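Local structure of genome polyprotein (Rhinovirus C, 6KU7) at residues A[120-125]-A[144-149]; A[74-79]-A[137-142]; A[41-46]-A[79-84]; A[35-40]-A[91-96]. The protein probably cleaves the viral polyprotein as its 3C cysteine protease, a chymotrypsin-like enzyme targeted by the inhibitor rupintrivir. All blocks are in the same frame, centred on the assembly; numbering follows the deposited sequence.

How the contacts relate
Contact 3 lies in the N-terminal barrel, contact 4 fastens the segment between the barrels to it, contact 1 lies in the C-terminal barrel, and contact 2 joins the two. Contacts 2 and 3 share Thr79 and meet near the probable catalytic triad of His46, Glu77 and Cys153; Glu77 OE2 lies 2.6 Å from the backbone amide, His46 N, and the His46 side chain touches Cys153. Contact 3 lies within the loop closed by contact 4, their centres about 12 Å apart, with Asn39 ND2 2.9 Å from Leu83 O. Contact 1 touches contact 2 through Val125 CG1 and Leu142 CB, 3.4 Å apart, but its centre is about 24 Å from those of contacts 3 and 4.

Contact 1. Residues A[120-125]-A[144-149]; sequences VEVGTV and YNYPTK
Val122 heads a classic beta bulge in strand 118-133 of the C-terminal barrel, where it and Gly123 both face Met106, and its side chain packs against Tyr144 and Tyr146 of the chain that leaves strand 141-144. Of its methyls, CG1 meets Tyr144 alone, whereas CG2 lies between the two tyrosines. Val122 CG1 lies 3.5 Å from Tyr144 CB, while Val122 CG2 lies 3.5 Å from Tyr146 CB and 3.6 Å from Tyr144 CD1, so one branched side chain meets both tyrosines. Tyr144 CG lies between its backbone N and carbonyl carbon, turned short of staggered (chi1 34°), which swings the ring toward the methyls of Val122 and Val125; the ring also has Thr148 CG2 at its edge. Tyr146 instead extends with CG anti to the backbone N (chi1 -179°), sending its ring along the strand to Val120. There Val120 CG1 stands over one ring face, 3.6 Å from the centroid and displaced toward the hydroxyl end, and Pro147 CD covers the opposite face toward its rim. The packing is tight here, with Val120 CG1 3.2 Å from Tyr146 CZ. Where the backbones part at the inverse gamma turn centred on Asn145, a water bridges them: it accepts from Asn145 N at 2.6 Å and donates to Val122 O at 3.1 Å and to Thr124 O at 2.6 Å.

Contact 2. Residues A[74-79]-A[137-142]; sequences TDTEIT and PTCRLL
Asp75 O takes one hydrogen bond, from Cys139 N at 2.9 Å (N-H...O angle 161°), and a weaker CA-H...O contact from Thr138 CA at 3.2 Å. The carbonyl points almost straight at the amide. This grip joins the two barrels of the chymotrypsin-like fold, the chain around 74-77 coming from the N-terminal barrel and 137-140 from the C-terminal one, with their local directions 74° apart. Water extends the connection at one end, accepting from Asp75 N at 3.0 Å and donating to Pro137 O at 2.8 Å. A second water lies between Thr76 O and Cys139 O. The side chains fill in around this polar core. Cys139 SG stands between its own backbone N and carbonyl carbon (chi1 66°), a setting that brings it to 3.6 Å from Thr76 CG2, while Thr74 OG1 approaches Cys139 CB at 3.4 Å. Next to them, Thr138 CG2 touches CB of Glu77, the probable acid of the catalytic triad, at 3.7 Å. Thr76 OG1 turns back on its own segment, accepting from Ile78 N at 3.0 Å in an ST turn, and is also bonded to Leu68 O. Backbone groups and bridging water thus supply the polar adhesion between the barrels here, with threonine and cysteine side chains filling in around them.

Contact 3. Residues A[41-46]-A[79-84]; sequences AVVPTH and TLLWLD
Ala41 and Leu81 bond to each other twice, as do Val43 and Thr79, so that the two inward-facing edges of strands 40-44 and 78-83 have their donors and acceptors matched. Leu81 N reaches Ala41 O at 2.7 Å, almost straight (177°), and Ala41 N returns the bond to Leu81 O at 2.8 Å, in the carbonyl plane. Val43 N to Thr79 O and Thr79 N to Val43 O both measure 2.9 Å. Val42 and Leu80 form the non-hydrogen-bonded pair between them; their backbones bond outward instead, Val42 with Leu34 and Leu80 with Cys66. Past the end of strand 40-44 the pairing passes to hydroxyls: Thr45 OG1 and Thr79 OG1 lie 2.8 Å apart in a hydrogen bond whose proton is not settled, and Thr79 OG1 also bonds a water at 3.0 Å. Val43 CG1 occupies the place between its backbone N and carbonyl carbon (chi1 63°), from which it packs 3.8 Å from Leu81 CG; Ile24 touches both side chains. Ala41 CB meets Leu83 CD1 more loosely, beside Met33. On the other face of the sheet Val42 CG2 approaches Leu80 CD2 at 4.2 Å. This is antiparallel pairing inside the six-stranded N-terminal barrel of a chymotrypsin-like protease, and strand 40-44 runs into the short 3-10 segment that carries His46, the probable catalytic histidine.

Contact 4. Residues A[35-40]-A[91-96]; sequences GIHDNC and DIRRFI
Arg93, lying flat on His37, holds Asp91 side-on with two nitrogens: NE to Asp91 OD1 at 3.0 Å, forming a salt bridge, and NH2 to Asp91 OD2, also 3.0 Å. Asp91 OD1 accepts a further bond from Arg93 N at 3.1 Å, closing an Asx turn; Arg93 N and Arg93 NE reach this oxygen from opposite faces of the carboxylate plane. This fixes the rotation of the guanidinium, which stacks on the imidazole with centres 3.6 Å apart and planes only 2° from parallel; Arg93 NH1 is additionally bonded to Phe185 O. The ring is held in turn by His37 ND1, which donates to Asp38 OD2 at 2.7 Å, nearly straight at 174°, exactly in the ring plane and on the anti lone pair. A water links Asp38 OD2 to Arg93 NH2, the second bond being weak. The hairpin between strands 29-37 and 40-44 carries these groups: His37 to Cys40 form a type II' turn, and Ile36 and His37 face Cys40 as a classic beta bulge, with Cys40 CB against the other face of the imidazole. Beside the stack, Ile92 N, in the segment linking the two barrels, donates to Ile36 O at 3.0 Å. Farther out, Ile36 CG2, anti to its backbone N, sits 3.8 Å from Arg93 CG and 4.1 Å from Ile96 CD1, while Ile92 packs on Leu16 of helix 8-20.

Contact 1. Residues A[120-125]-A[144-149]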
loop_
_atom_site.group_PDB
_atom_site.type_symbol
_atom_site.label_atom_id
_atom_site.label_comp_id
_atom_site.label_asym_id
_atom_site.label_seq_id
_atom_site.Cartn_x
_atom_site.Cartn_y
_atom_site.Cartn_z
ATOM N N VAL A 120 -5.625 12.892 1.471
ATOM C CA VAL A 120 -6.343 13.503 0.373
ATOM C C VAL A 120 -7.596 12.675 0.151
ATOM O O VAL A 120 -7.545 11.440 0.205
ATOM C CB VAL A 120 -5.442 13.546 -0.877
ATOM C CG1 VAL A 120 -6.130 12.961 -2.070
ATOM C CG2 VAL A 120 -4.925 14.971 -1.126
ATOM N N GLU A 121 -8.720 13.349 -0.052
ATOM C CA GLU A 121 -9.968 12.652 -0.315
ATOM C C GLU A 121 -9.996 12.160 -1.756
ATOM O O GLU A 121 -9.916 12.946 -2.698
ATOM C CB GLU A 121 -11.161 13.559 -0.038
ATOM C CG GLU A 121 -12.479 12.822 -0.151
ATOM C CD GLU A 121 -13.137 12.501 1.202
ATOM O OE1 GLU A 121 -13.665 13.436 1.840
ATOM O OE2 GLU A 121 -13.130 11.307 1.555
ATOM N N VAL A 122 -10.120 10.851 -1.928
ATOM C CA VAL A 122 -10.053 10.249 -3.250
ATOM C C VAL A 122 -11.444 9.898 -3.769
ATOM O O VAL A 122 -11.613 9.643 -4.973
ATOM C CB VAL A 122 -9.093 9.039 -3.169
ATOM C CG1 VAL A 122 -9.783 7.725 -3.387
ATOM C CG2 VAL A 122 -7.887 9.239 -4.007
ATOM N N GLY A 123 -12.438 9.908 -2.923
ATOM C CA GLY A 123 -13.765 9.575 -3.342
ATOM C C GLY A 123 -14.083 8.108 -3.362
ATOM O O GLY A 123 -13.656 7.349 -2.544
ATOM N N THR A 124 -14.839 7.731 -4.356
ATOM C CA THR A 124 -15.311 6.397 -4.542
ATOM C C THR A 124 -14.301 5.519 -5.237
ATOM O O THR A 124 -13.722 5.874 -6.202
ATOM C CB THR A 124 -16.638 6.446 -5.296
ATOM O OG1 THR A 124 -17.573 7.160 -4.518
ATOM C CG2 THR A 124 -17.161 5.100 -5.577
ATOM N N VAL A 125 -14.122 4.352 -4.675
ATOM C CA VAL A 125 -13.202 3.360 -5.127
ATOM C C VAL A 125 -13.944 2.124 -5.607
ATOM O O VAL A 125 -14.780 1.613 -4.935
ATOM C CB VAL A 125 -12.267 2.987 -3.979
ATOM C CG1 VAL A 125 -11.421 1.811 -4.320
ATOM C CG2 VAL A 125 -11.473 4.183 -3.526
ATOM N N TYR A 144 -9.857 4.867 -8.614
ATOM C CA TYR A 144 -10.489 6.053 -8.067
ATOM C C TYR A 144 -10.258 7.211 -9.012
ATOM O O TYR A 144 -9.236 7.269 -9.697
ATOM C CB TYR A 144 -9.958 6.389 -6.660
ATOM C CG TYR A 144 -8.496 6.054 -6.420
ATOM C CD1 TYR A 144 -7.484 6.952 -6.726
ATOM C CD2 TYR A 144 -8.135 4.826 -5.867
ATOM C CE1 TYR A 144 -6.138 6.633 -6.474
ATOM C CE2 TYR A 144 -6.818 4.494 -5.631
ATOM C CZ TYR A 144 -5.822 5.402 -5.930
ATOM O OH TYR A 144 -4.508 5.069 -5.696
ATOM N N ASN A 145 -11.209 8.146 -9.023
ATOM C CA ASN A 145 -11.133 9.309 -9.902
ATOM C C ASN A 145 -10.446 10.435 -9.145
ATOM O O ASN A 145 -11.080 11.348 -8.618
ATOM C CB ASN A 145 -12.524 9.704 -10.380
ATOM C CG ASN A 145 -13.117 8.676 -11.310
ATOM O OD1 ASN A 145 -12.409 8.088 -12.135
ATOM N ND2 ASN A 145 -14.414 8.437 -11.176
ATOM N N TYR A 146 -9.117 10.341 -9.058
ATOM C CA TYR A 146 -8.320 11.379 -8.414
ATOM C C TYR A 146 -6.990 11.438 -9.146
ATOM O O TYR A 146 -6.395 10.378 -9.402
ATOM C CB TYR A 146 -8.085 11.114 -6.924
ATOM C CG TYR A 146 -7.282 12.196 -6.233
ATOM C CD1 TYR A 146 -7.910 13.302 -5.665
ATOM C CD2 TYR A 146 -5.888 12.137 -6.193
ATOM C CE1 TYR A 146 -7.167 14.316 -5.054
ATOM C CE2 TYR A 146 -5.146 13.143 -5.597
ATOM C CZ TYR A 146 -5.788 14.223 -5.028
ATOM O OH TYR A 146 -5.046 15.211 -4.421
ATOM N N PRO A 147 -6.485 12.655 -9.491
ATOM C CA PRO A 147 -5.227 12.799 -10.249
ATOM C C PRO A 147 -3.997 12.587 -9.370
ATOM O O PRO A 147 -3.273 13.513 -9.003
ATOM C CB PRO A 147 -5.329 14.238 -10.775
ATOM C CG PRO A 147 -6.039 14.967 -9.700
ATOM C CD PRO A 147 -7.046 13.968 -9.111
ATOM N N THR A 148 -3.742 11.335 -9.011
ATOM C CA THR A 148 -2.589 10.995 -8.198
ATOM C C THR A 148 -1.290 11.334 -8.934
ATOM O O THR A 148 -1.284 11.611 -10.128
ATOM C CB THR A 148 -2.620 9.511 -7.850
ATOM O OG1 THR A 148 -2.766 8.754 -9.057
ATOM C CG2 THR A 148 -3.808 9.206 -6.915
ATOM N N LYS A 149 -0.196 11.291 -8.193
ATOM C CA LYS A 149 1.163 11.627 -8.644
ATOM C C LYS A 149 2.088 10.509 -8.292
ATOM O O LYS A 149 1.812 9.705 -7.379
ATOM C CB LYS A 149 1.619 12.941 -7.995
ATOM C CG LYS A 149 0.705 14.100 -8.308
ATOM C CD LYS A 149 1.328 15.397 -7.915
ATOM C CE LYS A 149 0.896 16.493 -8.860
ATOM N NZ LYS A 149 -0.194 17.280 -8.243
HETATM O O HOH W 1 -13.151 8.218 -7.227
#

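Contact 2. Residues A[74-79]-A[137-142]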
loop_
_atom_site.group_PDB
_atom_site.type_symbol
_atom_site.label_atom_id
_atom_site.label_comp_id
_atom_site.label_asym_id
_atom_site.label_seq_id
_atom_site.Cartn_x
_atom_site.Cartn_y
_atom_site.Cartn_z
ATOM N N THR A 74 -0.183 -13.518 -12.445
ATOM C CA THR A 74 -0.084 -12.096 -12.758
ATOM C C THR A 74 0.056 -11.283 -11.468
ATOM O O THR A 74 -0.654 -11.528 -10.487
ATOM C CB THR A 74 -1.279 -11.619 -13.598
ATOM O OG1 THR A 74 -2.346 -11.204 -12.752
ATOM C CG2 THR A 74 -1.781 -12.730 -14.493
ATOM N N ASP A 75 0.991 -10.333 -11.477
ATOM C CA ASP A 75 1.286 -9.516 -10.308
ATOM C C ASP A 75 0.045 -8.825 -9.760
ATOM O O ASP A 75 -0.761 -8.271 -10.509
ATOM C CB ASP A 75 2.322 -8.457 -10.671
ATOM C CG ASP A 75 3.717 -9.005 -10.727
ATOM O OD1 ASP A 75 4.112 -9.690 -9.765
ATOM O OD2 ASP A 75 4.410 -8.764 -11.732
ATOM N N THR A 76 -0.101 -8.853 -8.437
ATOM C CA THR A 76 -0.969 -7.889 -7.777
ATOM C C THR A 76 -0.275 -6.549 -7.559
ATOM O O THR A 76 -0.958 -5.575 -7.234
ATOM C CB THR A 76 -1.448 -8.402 -6.424
ATOM O OG1 THR A 76 -0.344 -8.396 -5.501
ATOM C CG2 THR A 76 -2.021 -9.814 -6.539
ATOM N N GLU A 77 1.050 -6.487 -7.717
ATOM C CA GLU A 77 1.877 -5.316 -7.415
ATOM C C GLU A 77 2.017 -5.112 -5.905
ATOM O O GLU A 77 2.547 -4.089 -5.444
ATOM C CB GLU A 77 1.328 -4.072 -8.141
ATOM C CG GLU A 77 2.170 -2.799 -8.166
ATOM C CD GLU A 77 3.630 -3.002 -8.542
ATOM O OE1 GLU A 77 3.961 -3.896 -9.354
ATOM O OE2 GLU A 77 4.449 -2.227 -8.018
ATOM N N ILE A 78 1.583 -6.085 -5.116
ATOM C CA ILE A 78 1.822 -6.126 -3.678
ATOM C C ILE A 78 2.941 -7.122 -3.380
ATOM O O ILE A 78 2.870 -8.290 -3.782
ATOM C CB ILE A 78 0.543 -6.529 -2.926
ATOM C CG1 ILE A 78 -0.460 -5.382 -2.900
ATOM C CG2 ILE A 78 0.877 -6.992 -1.508
ATOM C CD1 ILE A 78 -1.680 -5.726 -2.090
ATOM N N THR A 79 3.955 -6.673 -2.652
ATOM C CA THR A 79 4.993 -7.539 -2.111
ATOM C C THR A 79 4.972 -7.470 -0.588
ATOM O O THR A 79 4.912 -6.370 -0.019
ATOM C CB THR A 79 6.355 -7.118 -2.656
ATOM O OG1 THR A 79 6.446 -7.531 -4.021
ATOM C CG2 THR A 79 7.487 -7.726 -1.840
ATOM N N PRO A 137 1.223 -6.528 -16.671
ATOM C CA PRO A 137 -0.160 -6.824 -16.280
ATOM C C PRO A 137 -0.296 -6.898 -14.766
ATOM O O PRO A 137 0.523 -7.516 -14.082
ATOM C CB PRO A 137 -0.428 -8.176 -16.944
ATOM C CG PRO A 137 0.516 -8.213 -18.093
ATOM C CD PRO A 137 1.756 -7.525 -17.613
ATOM N N THR A 138 -1.331 -6.241 -14.244
ATOM C CA THR A 138 -1.561 -6.145 -12.809
ATOM C C THR A 138 -3.020 -6.446 -12.525
ATOM O O THR A 138 -3.907 -5.880 -13.166
ATOM C CB THR A 138 -1.199 -4.755 -12.261
ATOM O OG1 THR A 138 0.091 -4.366 -12.733
ATOM C CG2 THR A 138 -1.192 -4.766 -10.734
ATOM N N CYS A 139 -3.269 -7.313 -11.557
ATOM C CA CYS A 139 -4.609 -7.792 -11.269
ATOM C C CYS A 139 -5.159 -7.165 -9.992
ATOM O O CYS A 139 -4.449 -6.510 -9.230
ATOM C CB CYS A 139 -4.618 -9.322 -11.161
ATOM S SG CYS A 139 -3.685 -9.993 -9.773
ATOM N N ARG A 140 -6.459 -7.401 -9.778
ATOM C CA ARG A 140 -7.189 -7.011 -8.564
ATOM C C ARG A 140 -6.996 -5.540 -8.212
ATOM O O ARG A 140 -6.834 -5.174 -7.049
ATOM C CB ARG A 140 -6.803 -7.892 -7.374
ATOM C CG ARG A 140 -6.238 -9.218 -7.754
ATOM C CD ARG A 140 -7.101 -10.385 -7.368
ATOM N NE ARG A 140 -6.501 -11.013 -6.206
ATOM C CZ ARG A 140 -6.199 -12.303 -6.100
ATOM N NH1 ARG A 140 -5.624 -12.753 -4.998
ATOM N NH2 ARG A 140 -6.453 -13.140 -7.090
ATOM N N LEU A 141 -7.034 -4.682 -9.221
ATOM C CA LEU A 141 -6.903 -3.253 -8.985
ATOM C C LEU A 141 -8.239 -2.645 -8.586
ATOM O O LEU A 141 -9.286 -3.028 -9.108
ATOM C CB LEU A 141 -6.368 -2.567 -10.239
ATOM C CG LEU A 141 -4.900 -2.892 -10.510
ATOM C CD1 LEU A 141 -4.402 -2.222 -11.792
ATOM C CD2 LEU A 141 -4.092 -2.464 -9.310
ATOM N N LEU A 142 -8.202 -1.707 -7.646
ATOM C CA LEU A 142 -9.314 -0.788 -7.423
ATOM C C LEU A 142 -8.931 0.561 -8.012
ATOM O O LEU A 142 -7.748 0.885 -8.117
ATOM C CB LEU A 142 -9.643 -0.624 -5.938
ATOM C CG LEU A 142 -9.674 -1.835 -5.019
ATOM C CD1 LEU A 142 -9.998 -1.343 -3.601
ATOM C CD2 LEU A 142 -10.660 -2.906 -5.515
HETATM O O HOH W 2 2.055 -9.813 -14.213
HETATM O O HOH W 3 -3.780 -5.930 -6.557
#

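Contact 3. Residues A[41-46]-A[79-84]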
loop_
_atom_site.group_PDB
_atom_site.type_symbol
_atom_site.label_atom_id
_atom_site.label_comp_id
_atom_site.label_asym_id
_atom_site.label_seq_id
_atom_site.Cartn_x
_atom_site.Cartn_y
_atom_site.Cartn_z
ATOM N N ALA A 41 5.185 -6.405 6.583
ATOM C CA ALA A 41 4.790 -5.146 5.970
ATOM C C ALA A 41 4.584 -5.324 4.479
ATOM O O ALA A 41 5.098 -6.259 3.852
ATOM C CB ALA A 41 5.824 -4.041 6.178
ATOM N N VAL A 42 3.858 -4.383 3.904
ATOM C CA VAL A 42 3.532 -4.418 2.489
ATOM C C VAL A 42 4.266 -3.277 1.799
ATOM O O VAL A 42 4.420 -2.182 2.353
ATOM C CB VAL A 42 2.001 -4.360 2.300
ATOM C CG1 VAL A 42 1.447 -2.944 2.469
ATOM C CG2 VAL A 42 1.613 -4.929 1.009
ATOM N N VAL A 43 4.763 -3.552 0.595
ATOM C CA VAL A 43 5.391 -2.541 -0.250
ATOM C C VAL A 43 5.005 -2.822 -1.706
ATOM O O VAL A 43 4.690 -3.962 -2.060
ATOM C CB VAL A 43 6.937 -2.567 -0.094
ATOM C CG1 VAL A 43 7.503 -3.909 -0.558
ATOM C CG2 VAL A 43 7.625 -1.402 -0.800
ATOM N N PRO A 44 4.982 -1.781 -2.542
ATOM C CA PRO A 44 4.700 -2.044 -3.965
ATOM C C PRO A 44 5.821 -2.847 -4.611
ATOM O O PRO A 44 7.010 -2.589 -4.403
ATOM C CB PRO A 44 4.572 -0.642 -4.574
ATOM C CG PRO A 44 4.189 0.230 -3.429
ATOM C CD PRO A 44 4.914 -0.341 -2.237
ATOM N N THR A 45 5.415 -3.848 -5.393
ATOM C CA THR A 45 6.375 -4.747 -6.025
ATOM C C THR A 45 7.365 -3.990 -6.903
ATOM O O THR A 45 8.546 -4.349 -6.963
ATOM C CB THR A 45 5.626 -5.795 -6.829
ATOM O OG1 THR A 45 4.755 -6.526 -5.948
ATOM C CG2 THR A 45 6.606 -6.752 -7.514
ATOM N N HIS A 46 6.916 -2.914 -7.574
ATOM C CA HIS A 46 7.913 -2.247 -8.406
ATOM C C HIS A 46 8.885 -1.389 -7.595
ATOM O O HIS A 46 9.738 -0.762 -8.221
ATOM C CB HIS A 46 7.239 -1.430 -9.520
ATOM C CG HIS A 46 6.779 -0.063 -9.114
ATOM N ND1 HIS A 46 5.576 0.164 -8.477
ATOM C CD2 HIS A 46 7.347 1.157 -9.288
ATOM C CE1 HIS A 46 5.429 1.461 -8.259
ATOM N NE2 HIS A 46 6.491 2.085 -8.740
ATOM N N THR A 79 3.955 -6.673 -2.652
ATOM C CA THR A 79 4.993 -7.539 -2.111
ATOM C C THR A 79 4.972 -7.470 -0.588
ATOM O O THR A 79 4.912 -6.370 -0.019
ATOM C CB THR A 79 6.355 -7.118 -2.656
ATOM O OG1 THR A 79 6.446 -7.531 -4.021
ATOM C CG2 THR A 79 7.487 -7.726 -1.840
ATOM N N LEU A 80 4.992 -8.637 0.062
ATOM C CA LEU A 80 5.062 -8.735 1.519
ATOM C C LEU A 80 6.517 -8.828 1.950
ATOM O O LEU A 80 7.284 -9.615 1.385
ATOM C CB LEU A 80 4.319 -9.960 2.056
ATOM C CG LEU A 80 2.875 -10.234 1.653
ATOM C CD1 LEU A 80 2.270 -11.367 2.494
ATOM C CD2 LEU A 80 2.083 -8.978 1.814
ATOM N N LEU A 81 6.891 -8.038 2.955
ATOM C CA LEU A 81 8.226 -8.092 3.545
ATOM C C LEU A 81 8.129 -8.586 4.982
ATOM O O LEU A 81 7.301 -8.094 5.761
ATOM C CB LEU A 81 8.923 -6.730 3.531
ATOM C CG LEU A 81 9.044 -5.975 2.208
ATOM C CD1 LEU A 81 9.697 -4.619 2.455
ATOM C CD2 LEU A 81 9.814 -6.797 1.174
ATOM N N TRP A 82 8.971 -9.556 5.329
ATOM C CA TRP A 82 9.166 -9.958 6.717
ATOM C C TRP A 82 10.513 -9.403 7.140
ATOM O O TRP A 82 11.560 -9.836 6.641
ATOM C CB TRP A 82 9.097 -11.470 6.889
ATOM C CG TRP A 82 7.847 -12.015 6.322
ATOM C CD1 TRP A 82 7.554 -12.197 4.996
ATOM C CD2 TRP A 82 6.695 -12.417 7.044
ATOM N NE1 TRP A 82 6.294 -12.701 4.858
ATOM C CE2 TRP A 82 5.739 -12.842 6.101
ATOM C CE3 TRP A 82 6.374 -12.459 8.395
ATOM C CZ2 TRP A 82 4.490 -13.315 6.472
ATOM C CZ3 TRP A 82 5.129 -12.929 8.770
ATOM C CH2 TRP A 82 4.201 -13.348 7.818
ATOM N N LEU A 83 10.470 -8.436 8.043
ATOM C CA LEU A 83 11.609 -7.613 8.402
ATOM C C LEU A 83 12.264 -8.144 9.669
ATOM O O LEU A 83 11.594 -8.666 10.562
ATOM C CB LEU A 83 11.156 -6.165 8.604
ATOM C CG LEU A 83 10.385 -5.573 7.412
ATOM C CD1 LEU A 83 9.690 -4.246 7.758
ATOM C CD2 LEU A 83 11.343 -5.395 6.242
ATOM N N ASP A 84 13.589 -8.009 9.741
ATOM C CA ASP A 84 14.315 -8.389 10.950
ATOM C C ASP A 84 14.312 -7.194 11.896
ATOM O O ASP A 84 15.230 -6.371 11.927
ATOM C CB ASP A 84 15.719 -8.867 10.608
ATOM C CG ASP A 84 16.433 -9.476 11.811
ATOM O OD1 ASP A 84 17.672 -9.506 11.803
ATOM O OD2 ASP A 84 15.729 -9.895 12.753
HETATM O O HOH W 4 9.335 -6.933 -4.770
#

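Contact 4. Residues A[35-40]-A[91-96]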
loop_
_atom_site.group_PDB
_atom_site.type_symbol
_atom_site.label_atom_id
_atom_site.label_comp_id
_atom_site.label_asym_id
_atom_site.label_seq_id
_atom_site.Cartn_x
_atom_site.Cartn_y
_atom_site.Cartn_z
ATOM N N GLY A 35 3.072 -1.348 7.548
ATOM C CA GLY A 35 3.083 -2.509 8.434
ATOM C C GLY A 35 1.678 -3.067 8.647
ATOM O O GLY A 35 0.709 -2.325 8.834
ATOM N N ILE A 36 1.566 -4.395 8.620
ATOM C CA ILE A 36 0.274 -5.068 8.730
ATOM C C ILE A 36 0.106 -5.767 10.079
ATOM O O ILE A 36 -0.920 -5.610 10.747
ATOM C CB ILE A 36 0.056 -6.050 7.562
ATOM C CG1 ILE A 36 -0.017 -5.270 6.261
ATOM C CG2 ILE A 36 -1.256 -6.805 7.739
ATOM C CD1 ILE A 36 0.886 -5.817 5.269
ATOM N N HIS A 37 1.060 -6.611 10.442
ATOM C CA HIS A 37 1.009 -7.298 11.723
ATOM C C HIS A 37 2.385 -7.840 12.050
ATOM O O HIS A 37 3.134 -8.197 11.143
ATOM C CB HIS A 37 -0.011 -8.436 11.696
ATOM C CG HIS A 37 0.393 -9.584 10.827
ATOM N ND1 HIS A 37 1.106 -10.661 11.303
ATOM C CD2 HIS A 37 0.191 -9.819 9.510
ATOM C CE1 HIS A 37 1.324 -11.511 10.317
ATOM N NE2 HIS A 37 0.778 -11.024 9.219
ATOM N N ASP A 38 2.722 -7.920 13.330
ATOM C CA ASP A 38 4.017 -8.469 13.696
ATOM C C ASP A 38 5.116 -7.739 12.920
ATOM O O ASP A 38 5.202 -6.519 12.961
ATOM C CB ASP A 38 4.035 -9.983 13.473
ATOM C CG ASP A 38 3.017 -10.706 14.337
ATOM O OD1 ASP A 38 3.247 -10.830 15.556
ATOM O OD2 ASP A 38 1.984 -11.150 13.805
ATOM N N ASN A 39 5.952 -8.500 12.223
ATOM C CA ASN A 39 7.039 -7.949 11.419
ATOM C C ASN A 39 6.734 -7.986 9.915
ATOM O O ASN A 39 7.645 -7.899 9.099
ATOM C CB ASN A 39 8.355 -8.681 11.710
ATOM C CG ASN A 39 8.349 -10.124 11.230
ATOM O OD1 ASN A 39 7.311 -10.779 11.192
ATOM N ND2 ASN A 39 9.519 -10.625 10.866
ATOM N N CYS A 40 5.463 -8.144 9.551
ATOM C CA CYS A 40 5.089 -8.268 8.144
ATOM C C CYS A 40 4.552 -6.936 7.633
ATOM O O CYS A 40 3.572 -6.410 8.180
ATOM C CB CYS A 40 4.044 -9.365 7.952
ATOM S SG CYS A 40 3.488 -9.501 6.242
ATOM N N ASP A 91 -1.662 -4.680 14.817
ATOM C CA ASP A 91 -2.315 -5.629 13.919
ATOM C C ASP A 91 -3.546 -4.984 13.298
ATOM O O ASP A 91 -4.552 -4.769 13.976
ATOM C CB ASP A 91 -2.685 -6.895 14.684
ATOM C CG ASP A 91 -3.206 -7.999 13.784
ATOM O OD1 ASP A 91 -3.368 -7.787 12.560
ATOM O OD2 ASP A 91 -3.475 -9.099 14.313
ATOM N N ILE A 92 -3.485 -4.686 12.002
ATOM C CA ILE A 92 -4.584 -3.988 11.347
ATOM C C ILE A 92 -5.392 -4.919 10.458
ATOM O O ILE A 92 -6.241 -4.450 9.685
ATOM C CB ILE A 92 -4.079 -2.769 10.557
ATOM C CG1 ILE A 92 -3.046 -3.192 9.521
ATOM C CG2 ILE A 92 -3.497 -1.700 11.497
ATOM C CD1 ILE A 92 -2.863 -2.190 8.385
ATOM N N ARG A 93 -5.155 -6.236 10.548
ATOM C CA ARG A 93 -5.845 -7.189 9.677
ATOM C C ARG A 93 -7.359 -7.114 9.828
ATOM O O ARG A 93 -8.092 -7.300 8.846
ATOM C CB ARG A 93 -5.353 -8.613 9.950
ATOM C CG ARG A 93 -4.030 -8.892 9.267
ATOM C CD ARG A 93 -3.472 -10.250 9.613
ATOM N NE ARG A 93 -3.088 -10.331 11.018
ATOM C CZ ARG A 93 -2.454 -11.375 11.536
ATOM N NH1 ARG A 93 -2.128 -12.389 10.744
ATOM N NH2 ARG A 93 -2.131 -11.396 12.826
ATOM N N ARG A 94 -7.843 -6.806 11.028
ATOM C CA ARG A 94 -9.279 -6.712 11.244
ATOM C C ARG A 94 -9.933 -5.628 10.387
ATOM O O ARG A 94 -11.147 -5.690 10.160
ATOM C CB ARG A 94 -9.556 -6.467 12.733
ATOM C CG ARG A 94 -9.310 -5.023 13.170
ATOM C CD ARG A 94 -9.209 -4.859 14.689
ATOM N NE ARG A 94 -8.142 -5.666 15.285
ATOM C CZ ARG A 94 -7.265 -5.222 16.191
ATOM N NH1 ARG A 94 -7.295 -3.962 16.601
ATOM N NH2 ARG A 94 -6.332 -6.034 16.678
ATOM N N PHE A 95 -9.171 -4.640 9.903
ATOM C CA PHE A 95 -9.720 -3.569 9.067
ATOM C C PHE A 95 -9.561 -3.835 7.579
ATOM O O PHE A 95 -9.987 -3.007 6.763
ATOM C CB PHE A 95 -9.059 -2.224 9.385
ATOM C CG PHE A 95 -9.016 -1.890 10.856
ATOM C CD1 PHE A 95 -10.184 -1.746 11.586
ATOM C CD2 PHE A 95 -7.797 -1.699 11.495
ATOM C CE1 PHE A 95 -10.140 -1.429 12.934
ATOM C CE2 PHE A 95 -7.734 -1.384 12.829
ATOM C CZ PHE A 95 -8.905 -1.243 13.560
ATOM N N ILE A 96 -8.952 -4.952 7.209
ATOM C CA ILE A 96 -8.682 -5.259 5.811
ATOM C C ILE A 96 -9.846 -6.096 5.293
ATOM O O ILE A 96 -10.230 -7.088 5.929
ATOM C CB ILE A 96 -7.322 -5.962 5.654
ATOM C CG1 ILE A 96 -6.206 -5.021 6.137
ATOM C CG2 ILE A 96 -7.095 -6.406 4.207
ATOM C CD1 ILE A 96 -4.796 -5.574 6.023
HETATM O O HOH W 5 -0.229 -12.093 15.426
#